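LINE-1 retrotransposable element ORF1 protein (Homo sapiens, PDB 2W7A) binds single-stranded nucleic acids, partly through the RRM domain of this chain, and serves as a nucleic acid chaperone essential for LINE-1 retrotransposition. Local coordinates at residues G4-I9 with K77-A82; T20-T25 with Q46-T51; R50-Y55 with T61-I66; G86-T89 with P94-L97. All blocks are in the same frame, centred on the assembly; numbering follows the deposited sequence.

Interaction 1. Residues G4-I9 with K77-A82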
# COMPACT_ATOMS: atom_id res chain seq x y z
N GLY A 4 -1.74 -11.77 -5.94
CA GLY A 4 -2.32 -10.43 -6.09
C GLY A 4 -2.08 -9.47 -4.93
O GLY A 4 -2.52 -8.32 -4.99
N ASN A 5 -1.38 -9.93 -3.90
CA ASN A 5 -1.13 -9.10 -2.70
C ASN A 5 0.22 -8.39 -2.77
O ASN A 5 1.23 -9.00 -3.17
CB ASN A 5 -1.02 -9.93 -1.43
CG ASN A 5 -2.33 -10.48 -0.92
OD1 ASN A 5 -3.39 -10.15 -1.40
ND2 ASN A 5 -2.23 -11.36 0.06
N LEU A 6 0.26 -7.13 -2.36
CA LEU A 6 1.50 -6.55 -1.93
C LEU A 6 1.43 -6.05 -0.52
O LEU A 6 0.32 -5.93 0.04
CB LEU A 6 1.97 -5.48 -2.86
CG LEU A 6 1.23 -4.23 -3.07
CD1 LEU A 6 1.26 -3.28 -1.89
CD2 LEU A 6 1.82 -3.46 -4.30
N ARG A 7 2.60 -5.81 0.05
CA ARG A 7 2.74 -5.24 1.37
C ARG A 7 3.19 -3.79 1.25
O ARG A 7 4.16 -3.48 0.57
CB ARG A 7 3.79 -6.02 2.20
CG ARG A 7 3.32 -7.37 2.67
CD ARG A 7 4.43 -8.22 3.33
NE ARG A 7 3.87 -9.52 3.70
CZ ARG A 7 3.28 -9.82 4.86
NH1 ARG A 7 3.22 -8.96 5.86
NH2 ARG A 7 2.79 -11.04 5.05
N LEU A 8 2.52 -2.93 1.99
CA LEU A 8 2.84 -1.52 2.14
C LEU A 8 3.42 -1.37 3.54
O LEU A 8 2.74 -1.65 4.55
CB LEU A 8 1.57 -0.72 1.93
CG LEU A 8 1.51 0.71 2.32
CD1 LEU A 8 2.62 1.53 1.67
CD2 LEU A 8 0.07 1.21 1.92
N ILE A 9 4.67 -0.96 3.59
CA ILE A 9 5.48 -0.97 4.82
C ILE A 9 5.81 0.45 5.26
O ILE A 9 6.14 1.29 4.40
CB ILE A 9 6.78 -1.75 4.58
CG1 ILE A 9 6.46 -3.19 4.20
CG2 ILE A 9 7.73 -1.62 5.75
CD1 ILE A 9 7.67 -4.05 3.85
N LYS A 77 3.07 -4.50 -11.81
CA LYS A 77 3.42 -3.18 -12.38
C LYS A 77 3.74 -2.19 -11.27
O LYS A 77 4.74 -1.42 -11.37
CB LYS A 77 2.25 -2.66 -13.21
CG LYS A 77 2.51 -1.39 -14.02
CD LYS A 77 1.25 -1.04 -14.88
CE LYS A 77 0.72 -2.18 -15.73
NZ LYS A 77 -0.45 -2.90 -15.13
N MSE A 78 2.91 -2.11 -10.21
CA MSE A 78 3.17 -1.19 -9.12
C MSE A 78 4.49 -1.52 -8.41
O MSE A 78 5.27 -0.63 -8.07
CB MSE A 78 2.02 -1.27 -8.10
CG MSE A 78 2.30 -0.48 -6.83
SE MSE A 78 0.78 0.49 -6.12
CE MSE A 78 0.52 1.07 -7.89
N LEU A 79 4.73 -2.81 -8.18
CA LEU A 79 5.96 -3.22 -7.54
C LEU A 79 7.19 -2.83 -8.38
O LEU A 79 8.19 -2.33 -7.84
CB LEU A 79 5.94 -4.69 -7.19
CG LEU A 79 5.08 -5.09 -6.03
CD1 LEU A 79 5.04 -6.60 -5.91
CD2 LEU A 79 5.58 -4.47 -4.73
N ARG A 80 7.13 -3.04 -9.70
CA ARG A 80 8.25 -2.74 -10.56
C ARG A 80 8.47 -1.24 -10.56
O ARG A 80 9.63 -0.80 -10.56
CB ARG A 80 7.98 -3.21 -12.01
CG ARG A 80 8.19 -4.69 -12.28
CD ARG A 80 8.47 -4.89 -13.77
NE ARG A 80 7.46 -4.28 -14.62
CZ ARG A 80 6.24 -4.80 -14.79
NH1 ARG A 80 5.95 -5.94 -14.25
NH2 ARG A 80 5.36 -4.21 -15.60
N ALA A 81 7.40 -0.46 -10.64
CA ALA A 81 7.54 1.00 -10.66
C ALA A 81 8.19 1.48 -9.35
O ALA A 81 9.06 2.35 -9.35
CB ALA A 81 6.19 1.62 -10.86
N ALA A 82 7.75 0.94 -8.22
CA ALA A 82 8.30 1.34 -6.93
C ALA A 82 9.78 1.05 -6.90
O ALA A 82 10.61 1.88 -6.41
CB ALA A 82 7.53 0.63 -5.81

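Interaction 2. Residues T20-T25 with Q46-T51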
# COMPACT_ATOMS: atom_id res chain seq x y z
N THR A 20 -12.18 3.76 5.06
CA THR A 20 -12.21 4.90 4.16
C THR A 20 -10.85 5.57 4.12
O THR A 20 -10.34 5.93 3.05
CB THR A 20 -13.31 5.93 4.56
OG1 THR A 20 -14.58 5.29 4.46
CG2 THR A 20 -13.31 7.12 3.59
N LYS A 21 -10.23 5.74 5.28
CA LYS A 21 -8.90 6.33 5.32
C LYS A 21 -7.86 5.49 4.64
O LYS A 21 -6.98 6.01 3.96
CB LYS A 21 -8.48 6.70 6.74
CG LYS A 21 -9.33 7.83 7.32
CD LYS A 21 -9.00 8.19 8.79
CE LYS A 21 -9.94 9.31 9.32
NZ LYS A 21 -10.27 9.26 10.80
N LEU A 22 -7.98 4.17 4.78
CA LEU A 22 -7.04 3.26 4.14
C LEU A 22 -7.17 3.31 2.61
O LEU A 22 -6.16 3.31 1.89
CB LEU A 22 -7.18 1.84 4.62
CG LEU A 22 -6.52 1.54 5.96
CD1 LEU A 22 -7.15 0.28 6.47
CD2 LEU A 22 -5.03 1.43 5.86
N GLU A 23 -8.40 3.39 2.12
CA GLU A 23 -8.62 3.55 0.69
C GLU A 23 -8.02 4.86 0.20
O GLU A 23 -7.36 4.89 -0.85
CB GLU A 23 -10.09 3.47 0.34
CG GLU A 23 -10.64 2.09 0.57
CD GLU A 23 -12.18 1.98 0.48
OE1 GLU A 23 -12.88 3.00 0.29
OE2 GLU A 23 -12.67 0.84 0.61
N ASN A 24 -8.20 5.92 0.96
CA ASN A 24 -7.68 7.23 0.60
C ASN A 24 -6.14 7.24 0.62
O ASN A 24 -5.49 7.87 -0.23
CB ASN A 24 -8.24 8.33 1.53
CG ASN A 24 -9.72 8.59 1.32
OD1 ASN A 24 -10.33 8.10 0.35
ND2 ASN A 24 -10.31 9.33 2.24
N THR A 25 -5.55 6.53 1.56
CA THR A 25 -4.11 6.39 1.67
C THR A 25 -3.54 5.75 0.40
O THR A 25 -2.55 6.21 -0.15
CB THR A 25 -3.72 5.56 2.90
OG1 THR A 25 -4.08 6.29 4.06
CG2 THR A 25 -2.20 5.22 2.96
N GLN A 46 -8.88 -4.22 -4.57
CA GLN A 46 -10.02 -4.91 -3.93
C GLN A 46 -10.17 -4.87 -2.40
O GLN A 46 -11.26 -4.73 -1.88
CB GLN A 46 -9.90 -6.38 -4.20
CG GLN A 46 -10.20 -6.74 -5.63
CD GLN A 46 -10.22 -8.22 -5.85
OE1 GLN A 46 -9.66 -8.99 -5.06
NE2 GLN A 46 -10.87 -8.65 -6.93
N GLU A 47 -9.10 -5.16 -1.68
CA GLU A 47 -9.16 -5.10 -0.22
C GLU A 47 -7.87 -4.49 0.28
O GLU A 47 -6.85 -4.71 -0.31
CB GLU A 47 -9.29 -6.49 0.38
CG GLU A 47 -9.81 -6.47 1.81
CD GLU A 47 -10.20 -7.83 2.28
OE1 GLU A 47 -9.73 -8.82 1.68
OE2 GLU A 47 -10.98 -7.90 3.25
N ILE A 48 -7.96 -3.79 1.41
CA ILE A 48 -6.82 -3.06 2.02
C ILE A 48 -6.96 -3.26 3.53
O ILE A 48 -7.93 -2.79 4.10
CB ILE A 48 -6.83 -1.49 1.81
CG1 ILE A 48 -6.87 -1.07 0.35
CG2 ILE A 48 -5.59 -0.85 2.46
CD1 ILE A 48 -7.14 0.39 0.17
N GLN A 49 -5.98 -3.88 4.20
CA GLN A 49 -6.07 -4.04 5.64
C GLN A 49 -4.71 -4.16 6.31
O GLN A 49 -3.76 -4.70 5.74
CB GLN A 49 -6.88 -5.29 6.04
CG GLN A 49 -6.30 -6.57 5.63
CD GLN A 49 -7.35 -7.67 5.51
OE1 GLN A 49 -8.04 -7.96 6.47
NE2 GLN A 49 -7.47 -8.28 4.33
N ARG A 50 -4.66 -3.69 7.54
CA ARG A 50 -3.49 -3.98 8.38
C ARG A 50 -3.43 -5.45 8.69
O ARG A 50 -4.48 -6.11 8.80
CB ARG A 50 -3.54 -3.21 9.67
CG ARG A 50 -3.51 -1.71 9.50
CD ARG A 50 -2.10 -1.14 9.51
NE ARG A 50 -2.16 0.30 9.34
CZ ARG A 50 -1.12 1.12 9.32
NH1 ARG A 50 0.10 0.65 9.47
NH2 ARG A 50 -1.34 2.43 9.21
N THR A 51 -2.21 -5.97 8.84
CA THR A 51 -2.01 -7.36 9.24
C THR A 51 -1.02 -7.44 10.39
O THR A 51 -0.03 -6.75 10.35
CB THR A 51 -1.57 -8.24 8.04
OG1 THR A 51 -1.56 -9.64 8.45
CG2 THR A 51 -0.22 -7.86 7.52

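Interaction 3. Residues R50-Y55 with T61-I66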
# COMPACT_ATOMS: atom_id res chain seq x y z
N ARG A 50 -4.66 -3.69 7.54
CA ARG A 50 -3.49 -3.98 8.38
C ARG A 50 -3.43 -5.45 8.69
O ARG A 50 -4.48 -6.11 8.80
CB ARG A 50 -3.54 -3.21 9.67
CG ARG A 50 -3.51 -1.71 9.50
CD ARG A 50 -2.10 -1.14 9.51
NE ARG A 50 -2.16 0.30 9.34
CZ ARG A 50 -1.12 1.12 9.32
NH1 ARG A 50 0.10 0.65 9.47
NH2 ARG A 50 -1.34 2.43 9.21
N THR A 51 -2.21 -5.97 8.84
CA THR A 51 -2.01 -7.36 9.24
C THR A 51 -1.02 -7.44 10.39
O THR A 51 -0.03 -6.75 10.35
CB THR A 51 -1.57 -8.24 8.04
OG1 THR A 51 -1.56 -9.64 8.45
CG2 THR A 51 -0.22 -7.86 7.52
N PRO A 52 -1.29 -8.25 11.43
CA PRO A 52 -2.54 -8.91 11.68
C PRO A 52 -3.64 -7.93 12.09
O PRO A 52 -3.45 -6.72 12.25
CB PRO A 52 -2.22 -9.87 12.85
CG PRO A 52 -1.16 -9.21 13.57
CD PRO A 52 -0.36 -8.41 12.56
N GLN A 53 -4.83 -8.46 12.34
CA GLN A 53 -5.98 -7.65 12.66
C GLN A 53 -5.88 -6.98 14.01
O GLN A 53 -6.51 -5.96 14.23
CB GLN A 53 -7.25 -8.52 12.54
CG GLN A 53 -8.53 -7.84 12.99
CD GLN A 53 -9.62 -8.84 13.28
OE1 GLN A 53 -10.19 -8.86 14.38
NE2 GLN A 53 -9.88 -9.73 12.31
N ARG A 54 -5.11 -7.52 14.93
CA ARG A 54 -4.90 -6.85 16.20
C ARG A 54 -3.47 -6.36 16.33
O ARG A 54 -2.52 -6.95 15.77
CB ARG A 54 -5.20 -7.75 17.38
CG ARG A 54 -4.21 -8.86 17.58
CD ARG A 54 -3.85 -9.02 19.04
NE ARG A 54 -2.92 -10.13 19.23
CZ ARG A 54 -2.49 -10.55 20.42
NH1 ARG A 54 -2.91 -9.96 21.53
NH2 ARG A 54 -1.63 -11.57 20.49
N TYR A 55 -3.34 -5.28 17.08
CA TYR A 55 -2.05 -4.76 17.43
C TYR A 55 -1.71 -5.23 18.86
O TYR A 55 -2.29 -4.73 19.84
CB TYR A 55 -2.09 -3.22 17.37
CG TYR A 55 -0.75 -2.55 17.42
CD1 TYR A 55 0.03 -2.60 18.57
CD2 TYR A 55 -0.22 -1.94 16.30
CE1 TYR A 55 1.28 -1.99 18.64
CE2 TYR A 55 1.01 -1.34 16.37
CZ TYR A 55 1.77 -1.35 17.50
OH TYR A 55 3.01 -0.75 17.47
N THR A 61 6.54 -2.32 16.12
CA THR A 61 6.61 -1.63 14.84
C THR A 61 5.23 -1.55 14.18
O THR A 61 4.39 -2.40 14.45
CB THR A 61 7.57 -2.36 13.92
OG1 THR A 61 7.13 -3.71 13.71
CG2 THR A 61 9.01 -2.35 14.49
N PRO A 62 5.00 -0.56 13.33
CA PRO A 62 3.72 -0.48 12.66
C PRO A 62 3.45 -1.65 11.78
O PRO A 62 4.35 -2.16 11.11
CB PRO A 62 3.80 0.81 11.81
CG PRO A 62 5.23 1.03 11.67
CD PRO A 62 5.85 0.59 12.99
N ARG A 63 2.17 -2.07 11.77
CA ARG A 63 1.82 -3.21 10.96
C ARG A 63 1.95 -2.89 9.48
O ARG A 63 1.68 -1.75 9.04
CB ARG A 63 0.40 -3.66 11.24
CG ARG A 63 0.23 -4.24 12.65
CD ARG A 63 -1.21 -4.42 12.99
NE ARG A 63 -1.88 -3.17 13.08
CZ ARG A 63 -3.16 -3.04 13.30
NH1 ARG A 63 -3.93 -4.10 13.40
NH2 ARG A 63 -3.65 -1.81 13.43
N HIS A 64 2.32 -3.91 8.71
CA HIS A 64 2.19 -3.82 7.27
C HIS A 64 0.73 -3.73 6.88
O HIS A 64 -0.14 -4.18 7.62
CB HIS A 64 2.79 -5.06 6.60
CG HIS A 64 4.26 -5.25 6.82
ND1 HIS A 64 4.96 -6.32 6.31
CD2 HIS A 64 5.16 -4.47 7.45
CE1 HIS A 64 6.23 -6.20 6.64
NE2 HIS A 64 6.39 -5.09 7.34
N ILE A 65 0.47 -3.12 5.73
CA ILE A 65 -0.83 -3.09 5.15
C ILE A 65 -0.79 -4.00 3.92
O ILE A 65 0.08 -3.84 3.02
CB ILE A 65 -1.21 -1.64 4.72
CG1 ILE A 65 -1.35 -0.70 5.92
CG2 ILE A 65 -2.47 -1.60 3.83
CD1 ILE A 65 -1.34 0.78 5.58
N ILE A 66 -1.71 -4.97 3.87
CA ILE A 66 -1.81 -5.85 2.71
C ILE A 66 -2.83 -5.27 1.76
O ILE A 66 -3.96 -4.98 2.16
CB ILE A 66 -2.22 -7.28 3.12
CG1 ILE A 66 -1.29 -7.81 4.20
CG2 ILE A 66 -2.28 -8.17 1.90
CD1 ILE A 66 0.17 -7.68 3.85
O HOH W 1 2.65 -6.51 9.98

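Interaction 4. Residues G86-T89 with P94-L97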
# COMPACT_ATOMS: atom_id res chain seq x y z
N GLY A 86 12.63 4.01 -6.79
CA GLY A 86 13.50 4.07 -5.63
C GLY A 86 12.73 4.54 -4.40
O GLY A 86 12.02 3.77 -3.73
N ARG A 87 12.84 5.80 -4.08
CA ARG A 87 12.15 6.40 -2.98
C ARG A 87 10.68 6.67 -3.35
O ARG A 87 10.38 7.37 -4.32
CB ARG A 87 12.85 7.69 -2.62
CG ARG A 87 12.25 8.43 -1.43
CD ARG A 87 13.13 9.68 -1.07
NE ARG A 87 12.61 10.52 0.03
CZ ARG A 87 12.89 10.40 1.32
NH1 ARG A 87 13.65 9.42 1.81
NH2 ARG A 87 12.36 11.24 2.15
N VAL A 88 9.79 6.07 -2.56
CA VAL A 88 8.34 6.20 -2.71
C VAL A 88 7.81 6.83 -1.46
O VAL A 88 8.26 6.46 -0.38
CB VAL A 88 7.72 4.80 -2.88
CG1 VAL A 88 6.19 4.89 -3.02
CG2 VAL A 88 8.31 4.05 -4.16
N THR A 89 6.97 7.85 -1.59
CA THR A 89 6.57 8.64 -0.42
C THR A 89 5.07 8.74 -0.20
O THR A 89 4.27 8.59 -1.11
CB THR A 89 7.19 10.03 -0.44
OG1 THR A 89 6.74 10.70 -1.59
CG2 THR A 89 8.72 10.01 -0.48
N PRO A 94 9.07 8.45 3.47
CA PRO A 94 9.30 7.21 2.72
C PRO A 94 8.42 6.05 3.18
O PRO A 94 8.26 5.81 4.39
CB PRO A 94 10.82 6.94 2.89
CG PRO A 94 11.19 7.69 4.15
CD PRO A 94 10.28 8.90 4.18
N ILE A 95 7.87 5.32 2.21
CA ILE A 95 7.20 4.07 2.44
C ILE A 95 7.81 3.01 1.54
O ILE A 95 8.54 3.37 0.61
CB ILE A 95 5.65 4.16 2.23
CG1 ILE A 95 5.34 4.72 0.86
CG2 ILE A 95 5.07 5.07 3.36
CD1 ILE A 95 3.93 4.51 0.43
N ARG A 96 7.51 1.73 1.77
CA ARG A 96 7.97 0.68 0.89
C ARG A 96 6.84 -0.20 0.41
O ARG A 96 5.90 -0.47 1.17
CB ARG A 96 9.06 -0.15 1.57
CG ARG A 96 10.41 0.60 1.63
CD ARG A 96 11.53 -0.33 2.06
NE ARG A 96 11.76 -1.40 1.09
CZ ARG A 96 11.72 -2.70 1.36
NH1 ARG A 96 11.45 -3.15 2.58
NH2 ARG A 96 11.95 -3.56 0.38
N LEU A 97 6.90 -0.60 -0.86
CA LEU A 97 6.00 -1.59 -1.45
C LEU A 97 6.79 -2.84 -1.79
O LEU A 97 7.78 -2.76 -2.50
CB LEU A 97 5.34 -0.99 -2.70
CG LEU A 97 4.50 0.29 -2.53
CD1 LEU A 97 4.07 0.85 -3.90
CD2 LEU A 97 3.24 0.07 -1.67
O HOH W 2 10.80 4.51 -0.23

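Interaction 1. Residues G4-I9 with K77-A82
L6 meets helix 72-85 almost entirely through one methyl group. Its CD2 lies 3.9 Å from CD2 of L79 and also 3.9 Å from CG of the selenomethionine M78, a residue modelled in two conformers. The CG of L6 sits between the backbone N and the carbonyl carbon (chi1 64°), and from there CD2 reaches across to the helix. The two leucines lie alongside each other, running in opposite senses, and CB of L6 comes within 4.2 Å of CD2 of L79. M78, by contrast, crosses the L6 side chain at about a right angle, offering the middle of its chain rather than its selenium.

Packing is therefore closest around CD2 of L6, which both helix residues touch equally near; L79 is the partly exposed one of the three. Even here the backbones stay apart, the nearest CA atoms, of L6 and L79, being 7.9 Å from each other. R80 on the helix is exposed, and N5 and R7 point away from the helix: there both side chains bind D100, R7 in a salt bridge.

The arrangement is a small piece of the RRM core, in which the inner face of the sheet packs on a helix. Every touching group is apolar, which implies that the contact rests on burial and fit of shape, with nothing directional to fix it more closely.

Interaction 2. Residues T20-T25 with Q46-T51
I48 carries its longer branch, CG1, anti to its carbonyl carbon (chi1 -57°) and extends it fully to CD1 (chi2 169°), a course that sends this methyl up against the backbone of helix 19-33, while L22 turns its own CG beside its backbone N (chi1 -80°) and comes down alongside the isoleucine. In this arrangement, the one modelled here of two deposited for I48, CD1 of I48 touches the main chain itself: it lies 3.5 Å from the carbonyl O of L22 and 3.5 Å from CA of E23.

The short branch of I48 completes the fit. Its CG2 approaches CB of L22 at 3.8 Å, and the two side chains pass in opposite directions. One terminal methyl of the leucine, CD1, instead leans towards the strand, 4.0 Å from the carbonyl O of I48. E23 adds only the aliphatic root of its chain, with CG 3.9 Å from CD1 of I48; its carboxylate runs on along the exposed flank. Within the helix, T25 OG1 and T25 N both donate to the carbonyl O of K21, from opposite faces of its plane.

The contact presses the first long helix of the RRM fold onto strand 45-51, at the edge of the sheet. Next to it in the sheet, I65 of strand 64-69 touches both L22 and I48, and further along the strand R50 reaches back to E17, just before the helix, through a salt bridge.

Interaction 3. Residues R50-Y55 with T61-I66
R63 NH1 closes the loop P52-Y55: it makes a 2.9 Å hydrogen bond to P52 O, lying in the carbonyl plane, and a weak, more bent one of 3.3 Å to Q53 O. Both acceptors lie at the guanidinium edge, while its faces are covered: CB of R50 sits centrally over one, 3.7 Å from R63 CZ, and the backbone N and CB of Y55 lie over the other. A bend at chi3 (-66°) turns the group into this slot beyond the cis peptide that precedes P52. Its NE also forms a salt bridge with E13.

R50 answers from the sheet side, its NH1 donating to R63 O at 2.9 Å while CD1 of I65 covers its guanidinium. T51 N donates to H64 O at 3.0 Å, and in place of a second direct bond a water donates to T51 O and accepts from H64 N. T51 CG2 presses on I66 CG1 at 3.5 Å.

A leucine in place of R63 would probably leave P52 O and E13 without their donor and the loop freer to move.

The two guanidinium planes are 15° apart but not one over the other, R50 NE and R63 NH2 being 4.8 Å apart. With E13 paired to R63 and E17 to R50, these like charges are probably offset, and the loop is held by arginine bonds to main-chain oxygens.

Interaction 4. Residues G86-T89 with P94-L97
V88 and I95 pair across an antiparallel hairpin in which one direct bond, I95 N to V88 O, is short and nearly straight (2.9 Å, 171° at the hydrogen), while the return path runs through a water that accepts from V88 N and donates to I95 O. The same V88 O also receives a CA-H...O contact from P94, whose CA is 3.4 Å away. P94 faces T89 in a non-hydrogen-bonded pair, a position where a proline, having no N-H, costs the pairing with strand 88-90 no bond.

Side chains then build on both sides of this frame. The R87 chain, extended from CG to NE, lays one face of its guanidinium over the ring of P94, bringing NH2 to 3.7 Å from P94 CD and NH1 to 3.8 Å from P94 CG. This is an exposed contact of a flat cation on a saturated ring. Inward, CG1 of V88 meets CG1 of I95 at 4.0 Å, the two chains crossing at a slant. Because the isoleucine holds CG1 between its backbone N and carbonyl carbon (chi1 54°), that same carbon also rests 3.6 Å from V88 O. Both residues are buried.

Strand 88-90 is the edge of the sheet; its partner 93-99 separates it from strand 5-9, on whose L8 the I95 side chain packs. Underneath, V88 lies on A82 of helix 72-85 and I95 on I29 of helix 19-33, while T89 OG1 bonds to E32 of the latter helix.

How the interactions relate
Starting at the N terminus, strand 5-9 enters the middle of the sheet, and interaction 1 closes the widest loop by bringing helix 72-85 back to it. Interactions 2 and 3 both fall within that span. Interaction 2 returns helix 19-33 to strand 45-51, and interaction 3 starts where it ends, sharing R50 and T51, to turn the chain into strand 64-69. Interaction 4 comes later in series, forming the hairpin of 88-90 and 93-99. None cross. Backbone bonds from L8 to I65 and from I9 to R96 connect interaction 1 to interactions 3 and 4, so the central strand unites both sheet halves; interactions 2 and 4, their centres about 17 Å apart, do not touch.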